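Local coordinates for protein thiosulfate sulfurtransferase (Pseudomonas aeruginosa, PDB 1YT8) that probably transfers sulfur from thiosulfate to cyanide, as a chain of rhodanese-like repeats with a sulfite ion bound in one pocket, at residues A[55-60]-A[364-369]; A[78-83]-A[91-96]; A[312-317]-A[340-345]. All blocks are in the same frame, centred on the assembly; numbering follows the deposited sequence.

Contact 1 of 3, residues A[55-60]-A[364-369]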
loop_
_atom_site.group_PDB
_atom_site.type_symbol
_atom_site.label_atom_id
_atom_site.label_comp_id
_atom_site.label_asym_id
_atom_site.label_seq_id
_atom_site.Cartn_x
_atom_site.Cartn_y
_atom_site.Cartn_z
ATOM N N ILE A 55 -2.493 12.672 -4.018
ATOM C CA ILE A 55 -1.407 13.605 -3.738
ATOM C C ILE A 55 -1.503 14.377 -2.420
ATOM O O ILE A 55 -0.509 14.495 -1.704
ATOM C CB ILE A 55 -1.213 14.598 -4.917
ATOM C CG1 ILE A 55 0.121 15.335 -4.763
ATOM C CG2 ILE A 55 -2.380 15.581 -4.990
ATOM C CD1 ILE A 55 1.344 14.436 -4.934
ATOM N N HIS A 56 -2.683 14.884 -2.077
ATOM C CA HIS A 56 -2.812 15.646 -0.838
ATOM C C HIS A 56 -2.621 14.815 0.424
ATOM O O HIS A 56 -2.316 15.356 1.486
ATOM C CB HIS A 56 -4.157 16.376 -0.786
ATOM C CG HIS A 56 -4.256 17.509 -1.758
ATOM N ND1 HIS A 56 -3.149 18.206 -2.194
ATOM C CD2 HIS A 56 -5.324 18.083 -2.360
ATOM C CE1 HIS A 56 -3.532 19.161 -3.022
ATOM N NE2 HIS A 56 -4.846 19.109 -3.140
ATOM N N ALA A 57 -2.790 13.502 0.308
ATOM C CA ALA A 57 -2.611 12.626 1.458
ATOM C C ALA A 57 -1.175 12.107 1.527
ATOM O O ALA A 57 -0.588 12.035 2.604
ATOM C CB ALA A 57 -3.588 11.448 1.384
ATOM N N ARG A 58 -0.604 11.761 0.378
ATOM C CA ARG A 58 0.756 11.227 0.338
ATOM C C ARG A 58 1.856 12.292 0.383
ATOM O O ARG A 58 2.973 12.018 0.822
ATOM C CB ARG A 58 0.914 10.332 -0.897
ATOM C CG ARG A 58 -0.068 9.166 -0.888
ATOM C CD ARG A 58 -0.004 8.330 -2.147
ATOM N NE ARG A 58 1.236 7.570 -2.256
ATOM C CZ ARG A 58 1.502 6.741 -3.257
ATOM N NH1 ARG A 58 0.608 6.570 -4.224
ATOM N NH2 ARG A 58 2.657 6.087 -3.298
ATOM N N VAL A 59 1.541 13.500 -0.072
ATOM C CA VAL A 59 2.498 14.605 -0.059
ATOM C C VAL A 59 1.719 15.851 0.377
ATOM O O VAL A 59 1.472 16.750 -0.424
ATOM C CB VAL A 59 3.115 14.852 -1.464
ATOM C CG1 VAL A 59 4.228 15.896 -1.372
ATOM C CG2 VAL A 59 3.665 13.551 -2.037
ATOM N N PRO A 60 1.323 15.912 1.661
ATOM C CA PRO A 60 0.562 17.039 2.212
ATOM C C PRO A 60 1.229 18.417 2.200
ATOM O O PRO A 60 0.552 19.426 1.999
ATOM C CB PRO A 60 0.225 16.566 3.627
ATOM C CG PRO A 60 1.405 15.723 3.981
ATOM C CD PRO A 60 1.618 14.921 2.712
ATOM N N GLY A 364 -16.393 6.488 11.469
ATOM C CA GLY A 364 -16.589 6.165 10.068
ATOM C C GLY A 364 -15.295 5.945 9.311
ATOM O O GLY A 364 -14.204 6.002 9.882
ATOM N N ALA A 365 -15.420 5.693 8.014
ATOM C CA ALA A 365 -14.266 5.457 7.159
ATOM C C ALA A 365 -13.451 6.731 6.965
ATOM O O ALA A 365 -13.965 7.842 7.116
ATOM C CB ALA A 365 -14.725 4.923 5.812
ATOM N N TRP A 366 -12.174 6.562 6.633
ATOM C CA TRP A 366 -11.282 7.693 6.404
ATOM C C TRP A 366 -11.705 8.446 5.145
ATOM O O TRP A 366 -12.015 7.836 4.125
ATOM C CB TRP A 366 -9.841 7.198 6.241
ATOM C CG TRP A 366 -8.843 8.276 5.910
ATOM C CD1 TRP A 366 -8.513 9.356 6.680
ATOM C CD2 TRP A 366 -8.027 8.359 4.733
ATOM N NE1 TRP A 366 -7.541 10.105 6.057
ATOM C CE2 TRP A 366 -7.224 9.515 4.861
ATOM C CE3 TRP A 366 -7.896 7.568 3.583
ATOM C CZ2 TRP A 366 -6.299 9.900 3.882
ATOM C CZ3 TRP A 366 -6.977 7.951 2.608
ATOM C CH2 TRP A 366 -6.191 9.108 2.766
ATOM N N SER A 367 -11.724 9.773 5.224
ATOM C CA SER A 367 -12.088 10.589 4.073
ATOM C C SER A 367 -10.824 11.253 3.538
ATOM O O SER A 367 -10.322 12.221 4.115
ATOM C CB SER A 367 -13.111 11.652 4.473
ATOM O OG SER A 367 -13.518 12.398 3.341
ATOM N N ALA A 368 -10.311 10.719 2.437
ATOM C CA ALA A 368 -9.095 11.238 1.826
ATOM C C ALA A 368 -9.220 12.705 1.428
ATOM O O ALA A 368 -10.263 13.141 0.934
ATOM C CB ALA A 368 -8.737 10.401 0.609
ATOM N N PRO A 369 -8.156 13.493 1.650
ATOM C CA PRO A 369 -8.185 14.914 1.294
ATOM C C PRO A 369 -8.128 15.056 -0.223
ATOM O O PRO A 369 -7.267 14.465 -0.879
ATOM C CB PRO A 369 -6.940 15.463 1.980
ATOM C CG PRO A 369 -5.987 14.310 1.886
ATOM C CD PRO A 369 -6.860 13.129 2.254
HETATM O O HOH W 1 -5.487 14.408 -3.066
#
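His56 and Pro369 are the nearest backbone pair, with CA of His56 5.8 Å from CA of Pro369, where the last turn of helix 51-58 meets the irregular segment 364-369. The helix is kinked where the N atoms of His56 and Ala57 lack a bond to the turn before. The N-H of His56 points instead to a water, which accepts from His56 N at 3.0 Å and has Pro369 O within hydrogen-bonding distance (2.8 Å). Pro369 CG packs beside the Ala57 backbone in van der Waals contact, 3.7 Å from Ala57 N, and the same CG lies 3.8 Å from Ala57 CB. The methyl of Ala57 also meets the rim of the Trp366 indole, in the plane of the ring, with CB 3.8 Å from CH2. Ala368 CA rests 3.6 Å above one face of that Trp366 ring, offset toward the rim, so the indole is backed by its own loop. In His56 it is CB that touches Pro369, 3.7 Å from Pro369 O, while the chi1 of -70° directs the imidazole to where ND1 is hydrogen-bonded to Tyr88 OH. The contact joins the first rhodanese-like unit to the connection between the third and fourth parallel sheets.

Contact 2 of 3, residues A[78-83]-A[91-96]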
loop_
_atom_site.group_PDB
_atom_site.type_symbol
_atom_site.label_atom_id
_atom_site.label_comp_id
_atom_site.label_asym_id
_atom_site.label_seq_id
_atom_site.Cartn_x
_atom_site.Cartn_y
_atom_site.Cartn_z
ATOM N N VAL A 78 3.297 16.325 -17.806
ATOM C CA VAL A 78 1.881 16.571 -17.540
ATOM C C VAL A 78 1.650 16.544 -16.028
ATOM O O VAL A 78 0.941 17.389 -15.475
ATOM C CB VAL A 78 0.988 15.499 -18.220
ATOM C CG1 VAL A 78 -0.479 15.705 -17.841
ATOM C CG2 VAL A 78 1.150 15.579 -19.730
ATOM N N ALA A 79 2.261 15.571 -15.362
ATOM C CA ALA A 79 2.132 15.447 -13.918
ATOM C C ALA A 79 2.674 16.699 -13.227
ATOM O O ALA A 79 2.056 17.228 -12.304
ATOM C CB ALA A 79 2.883 14.215 -13.436
ATOM N N ALA A 80 3.830 17.170 -13.684
ATOM C CA ALA A 80 4.454 18.357 -13.103
ATOM C C ALA A 80 3.545 19.578 -13.191
ATOM O O ALA A 80 3.428 20.341 -12.233
ATOM C CB ALA A 80 5.781 18.643 -13.799
ATOM N N GLN A 81 2.903 19.757 -14.343
ATOM C CA GLN A 81 2.006 20.890 -14.553
ATOM C C GLN A 81 0.776 20.816 -13.654
ATOM O O GLN A 81 0.372 21.811 -13.054
ATOM C CB GLN A 81 1.553 20.947 -16.015
ATOM C CG GLN A 81 0.664 22.141 -16.345
ATOM C CD GLN A 81 1.367 23.468 -16.111
ATOM O OE1 GLN A 81 2.465 23.698 -16.622
ATOM N NE2 GLN A 81 0.736 24.351 -15.340
ATOM N N ARG A 82 0.170 19.638 -13.571
ATOM C CA ARG A 82 -1.013 19.479 -12.746
ATOM C C ARG A 82 -0.678 19.727 -11.291
ATOM O O ARG A 82 -1.482 20.283 -10.548
ATOM C CB ARG A 82 -1.614 18.090 -12.946
ATOM C CG ARG A 82 -2.277 17.973 -14.307
ATOM C CD ARG A 82 -2.824 16.590 -14.596
ATOM N NE ARG A 82 -3.437 16.554 -15.922
ATOM C CZ ARG A 82 -3.865 15.452 -16.524
ATOM N NH1 ARG A 82 -3.753 14.273 -15.923
ATOM N NH2 ARG A 82 -4.402 15.530 -17.736
ATOM N N LEU A 83 0.521 19.329 -10.878
ATOM C CA LEU A 83 0.928 19.553 -9.494
ATOM C C LEU A 83 1.089 21.052 -9.261
ATOM O O LEU A 83 0.709 21.566 -8.213
ATOM C CB LEU A 83 2.232 18.820 -9.190
ATOM C CG LEU A 83 2.121 17.299 -9.086
ATOM C CD1 LEU A 83 3.507 16.648 -9.118
ATOM C CD2 LEU A 83 1.402 16.957 -7.792
ATOM N N VAL A 91 8.235 21.744 -7.697
ATOM C CA VAL A 91 8.121 20.570 -8.547
ATOM C C VAL A 91 9.218 20.535 -9.601
ATOM O O VAL A 91 9.582 21.565 -10.172
ATOM C CB VAL A 91 6.752 20.546 -9.258
ATOM C CG1 VAL A 91 6.587 19.247 -10.021
ATOM C CG2 VAL A 91 5.637 20.715 -8.243
ATOM N N ALA A 92 9.745 19.345 -9.856
ATOM C CA ALA A 92 10.792 19.181 -10.852
ATOM C C ALA A 92 10.672 17.849 -11.575
ATOM O O ALA A 92 9.994 16.931 -11.109
ATOM C CB ALA A 92 12.158 19.285 -10.191
ATOM N N LEU A 93 11.331 17.760 -12.725
ATOM C CA LEU A 93 11.354 16.539 -13.519
ATOM C C LEU A 93 12.722 15.921 -13.266
ATOM O O LEU A 93 13.704 16.646 -13.131
ATOM C CB LEU A 93 11.230 16.864 -15.009
ATOM C CG LEU A 93 9.995 17.629 -15.487
ATOM C CD1 LEU A 93 10.172 18.018 -16.955
ATOM C CD2 LEU A 93 8.759 16.769 -15.302
ATOM N N LEU A 94 12.783 14.596 -13.187
ATOM C CA LEU A 94 14.055 13.909 -12.977
ATOM C C LEU A 94 14.807 13.929 -14.303
ATOM O O LEU A 94 14.283 13.486 -15.325
ATOM C CB LEU A 94 13.824 12.459 -12.551
ATOM C CG LEU A 94 15.080 11.592 -12.403
ATOM C CD1 LEU A 94 15.929 12.105 -11.249
ATOM C CD2 LEU A 94 14.678 10.148 -12.159
ATOM N N ASP A 95 16.031 14.440 -14.285
ATOM C CA ASP A 95 16.842 14.526 -15.493
ATOM C C ASP A 95 17.012 13.169 -16.174
ATOM O O ASP A 95 17.570 12.235 -15.597
ATOM C CB ASP A 95 18.211 15.118 -15.150
ATOM C CG ASP A 95 19.076 15.335 -16.371
ATOM O OD1 ASP A 95 18.624 16.027 -17.305
ATOM O OD2 ASP A 95 20.211 14.818 -16.396
ATOM N N GLY A 96 16.519 13.067 -17.406
ATOM C CA GLY A 96 16.630 11.827 -18.156
ATOM C C GLY A 96 15.628 10.756 -17.766
ATOM O O GLY A 96 15.631 9.661 -18.331
#
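No flat group lies between Ala80 and Leu83 of the helix and Val91 and Leu93 of the strand. The Arg82 guanidinium belongs to another side of the helix, where Val78 CG1 sits 3.6 Å above the centre of one of its faces and Glu449 forms a salt bridge with NH2. The contact itself is made of methyl and methylene groups. Helical residues 78-83 run nearly antiparallel to strand 91-94, at 173°, with the two axes 8.4 Å apart at closest approach. Val91 is the forked group in the middle. Its CG1, anti to the backbone N (chi1 -174°), lies against Ala80, 3.9 Å from CB, while CG2 reaches the next turn of the helix at Leu83 CB, 4.0 Å away. The Leu83 side chain passes across Val91 at about a right angle, bringing its CD1 4.1 Å from Val91 CG1. Leu93 starts less directly: with CG anti to the carbonyl carbon (chi1 -59°) and CD1 anti to CA, the other branch, CD2, comes 3.8 Å from Ala80 CB, so the small alanine is met by both strand residues. Leu83 and Leu93 also touch Val68 of the adjacent strand 66-69. Together these elements form the beta-alpha-beta crossover from strand 66-69 through helix 75-85 to strand 91-94, part of the first rhodanese-like sheet. No hydrogen bond joins helix to strand; the strand backbone is bonded to strands 7-9 and 66-69 at its two edges, and the contact therefore rests on dispersion and on the burial of apolar surface.

Contact 3 of 3, residues A[312-317]-A[340-345]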
loop_
_atom_site.group_PDB
_atom_site.type_symbol
_atom_site.label_atom_id
_atom_site.label_comp_id
_atom_site.label_asym_id
_atom_site.label_seq_id
_atom_site.Cartn_x
_atom_site.Cartn_y
_atom_site.Cartn_z
ATOM N N GLN A 312 4.591 -3.040 5.939
ATOM C CA GLN A 312 4.760 -3.745 4.664
ATOM C C GLN A 312 4.639 -2.859 3.415
ATOM O O GLN A 312 5.357 -3.066 2.439
ATOM C CB GLN A 312 3.739 -4.888 4.575
ATOM C CG GLN A 312 3.726 -5.664 3.260
ATOM C CD GLN A 312 4.951 -6.544 3.063
ATOM O OE1 GLN A 312 5.743 -6.753 3.987
ATOM N NE2 GLN A 312 5.103 -7.077 1.855
ATOM N N GLU A 313 3.736 -1.880 3.442
ATOM C CA GLU A 313 3.525 -1.002 2.285
ATOM C C GLU A 313 3.726 0.463 2.671
ATOM O O GLU A 313 2.949 1.331 2.277
ATOM C CB GLU A 313 2.100 -1.187 1.738
ATOM C CG GLU A 313 1.669 -2.640 1.547
ATOM C CD GLU A 313 0.263 -2.769 0.970
ATOM O OE1 GLU A 313 -0.612 -1.953 1.338
ATOM O OE2 GLU A 313 0.028 -3.692 0.159
ATOM N N THR A 314 4.785 0.727 3.427
ATOM C CA THR A 314 5.089 2.069 3.918
ATOM C C THR A 314 5.020 3.191 2.874
ATOM O O THR A 314 4.505 4.277 3.152
ATOM C CB THR A 314 6.484 2.085 4.585
ATOM O OG1 THR A 314 6.635 0.914 5.402
ATOM C CG2 THR A 314 6.643 3.313 5.464
ATOM N N ASP A 315 5.532 2.924 1.677
ATOM C CA ASP A 315 5.551 3.921 0.610
ATOM C C ASP A 315 4.183 4.320 0.044
ATOM O O ASP A 315 4.073 5.330 -0.655
ATOM C CB ASP A 315 6.464 3.444 -0.522
ATOM C CG ASP A 315 6.022 2.122 -1.105
ATOM O OD1 ASP A 315 6.057 1.106 -0.377
ATOM O OD2 ASP A 315 5.631 2.104 -2.293
ATOM N N HIS A 316 3.146 3.539 0.338
ATOM C CA HIS A 316 1.804 3.864 -0.143
ATOM C C HIS A 316 1.196 4.988 0.692
ATOM O O HIS A 316 0.273 5.671 0.249
ATOM C CB HIS A 316 0.870 2.650 -0.053
ATOM C CG HIS A 316 1.140 1.589 -1.075
ATOM N ND1 HIS A 316 0.267 0.547 -1.308
ATOM C CD2 HIS A 316 2.184 1.399 -1.918
ATOM C CE1 HIS A 316 0.760 -0.238 -2.249
ATOM N NE2 HIS A 316 1.923 0.256 -2.635
ATOM N N VAL A 317 1.721 5.165 1.902
ATOM C CA VAL A 317 1.223 6.173 2.836
ATOM C C VAL A 317 2.242 7.285 3.078
ATOM O O VAL A 317 1.962 8.463 2.848
ATOM C CB VAL A 317 0.867 5.511 4.187
ATOM C CG1 VAL A 317 0.297 6.541 5.152
ATOM C CG2 VAL A 317 -0.127 4.374 3.955
ATOM N N SER A 340 8.751 0.721 16.157
ATOM C CA SER A 340 10.104 0.183 16.270
ATOM C C SER A 340 10.618 -0.261 14.899
ATOM O O SER A 340 11.795 -0.091 14.588
ATOM C CB SER A 340 10.160 -0.984 17.275
ATOM O OG SER A 340 9.579 -2.172 16.769
ATOM N N TRP A 341 9.734 -0.820 14.076
ATOM C CA TRP A 341 10.128 -1.260 12.742
ATOM C C TRP A 341 10.358 -0.071 11.805
ATOM O O TRP A 341 11.323 -0.050 11.039
ATOM C CB TRP A 341 9.066 -2.210 12.166
ATOM C CG TRP A 341 9.076 -3.550 12.843
ATOM C CD1 TRP A 341 8.023 -4.175 13.452
ATOM C CD2 TRP A 341 10.208 -4.413 13.010
ATOM N NE1 TRP A 341 8.434 -5.377 13.993
ATOM C CE2 TRP A 341 9.770 -5.545 13.733
ATOM C CE3 TRP A 341 11.555 -4.337 12.617
ATOM C CZ2 TRP A 341 10.633 -6.597 14.072
ATOM C CZ3 TRP A 341 12.413 -5.382 12.956
ATOM C CH2 TRP A 341 11.946 -6.497 13.677
ATOM N N LEU A 342 9.476 0.923 11.869
ATOM C CA LEU A 342 9.617 2.114 11.032
ATOM C C LEU A 342 10.911 2.861 11.387
ATOM O O LEU A 342 11.575 3.431 10.518
ATOM C CB LEU A 342 8.390 3.024 11.218
ATOM C CG LEU A 342 7.092 2.440 10.643
ATOM C CD1 LEU A 342 5.876 3.155 11.219
ATOM C CD2 LEU A 342 7.122 2.546 9.129
ATOM N N ALA A 343 11.270 2.850 12.668
ATOM C CA ALA A 343 12.491 3.505 13.126
ATOM C C ALA A 343 13.705 2.795 12.525
ATOM O O ALA A 343 14.664 3.436 12.084
ATOM C CB ALA A 343 12.561 3.467 14.653
ATOM N N GLN A 344 13.651 1.468 12.498
ATOM C CA GLN A 344 14.739 0.668 11.955
ATOM C C GLN A 344 14.841 0.836 10.445
ATOM O O GLN A 344 15.890 0.589 9.849
ATOM C CB GLN A 344 14.549 -0.800 12.355
ATOM C CG GLN A 344 14.817 -1.014 13.852
ATOM C CD GLN A 344 14.447 -2.396 14.357
ATOM O OE1 GLN A 344 15.162 -3.371 14.135
ATOM N NE2 GLN A 344 13.322 -2.481 15.050
HETATM N N MSE A 345 13.751 1.276 9.830
HETATM C CA MSE A 345 13.749 1.519 8.397
HETATM C C MSE A 345 14.124 2.979 8.139
HETATM O O MSE A 345 13.890 3.516 7.055
HETATM C CB MSE A 345 12.385 1.185 7.787
HETATM C CG MSE A 345 12.159 -0.312 7.626
HETATM SE SE MSE A 345 10.599 -0.738 6.538
HETATM C CE MSE A 345 9.244 -0.339 7.830
#
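Thr314 meets Leu342 and Met345 through torsions that turn both its branches to use: with chi1 at -43°, CG2 is anti to the backbone N and OG1 lies beside it. Leu342 answers with CD2, which lies 3.8 Å from Thr314 CG2 as the two side chains run past each other in opposite directions. The selenomethionine Met345 is bent at its last torsion (chi3 -76°), and the bend sets CE 3.8 Å from Thr314 OG1. CE is a methyl, so this is van der Waals contact; the hydroxyl is hydrogen-bonded with Leu310 O and Ser116 OG. In the third rhodanese-like unit, the contact joins the short, weakly bonded helix 314-317 to the C-terminal end of helix 334-344, which links strands 324-328 and 348-352 of a parallel sheet ordered 1-5-4-2-3. Two residues before Thr314, Gln312 lines the sulfite pocket together with residues Cys193 to Arg198 of the second unit, and its side chain touches Thr197 and Arg198. On helix 334-344, Ser340 O accepts from both Gln344 N (3.2 Å) and Gln344 NE2 (2.9 Å), which come from opposite faces of its carbonyl plane. The other arm of the same amide, OE1, accepts from the backbone N of Ile529.

How the contacts relate
From the N terminus, contact 1 opens first, at the end of helix 51-58, and closes last, after about 300 residues, tying the first rhodanese-like unit to the connection between the third and fourth sheets. Contacts 2 and 3 are nested inside that long loop and follow each other in series without crossing. Contact 2 closes the short helix-to-strand turn of a beta-alpha-beta unit in the first rhodanese-like unit, and contact 3 a somewhat longer loop within the third. Helix 51-58 relates all three: Ile55 CG1 packs on Leu83 CD2 of contact 2 (3.7 Å), and Arg58 NH2 probably hydrogen-bonds to Asp315 O of contact 3 (3.1 Å). Contacts 2 and 3 do not touch, their nearest atoms being about 14 Å apart.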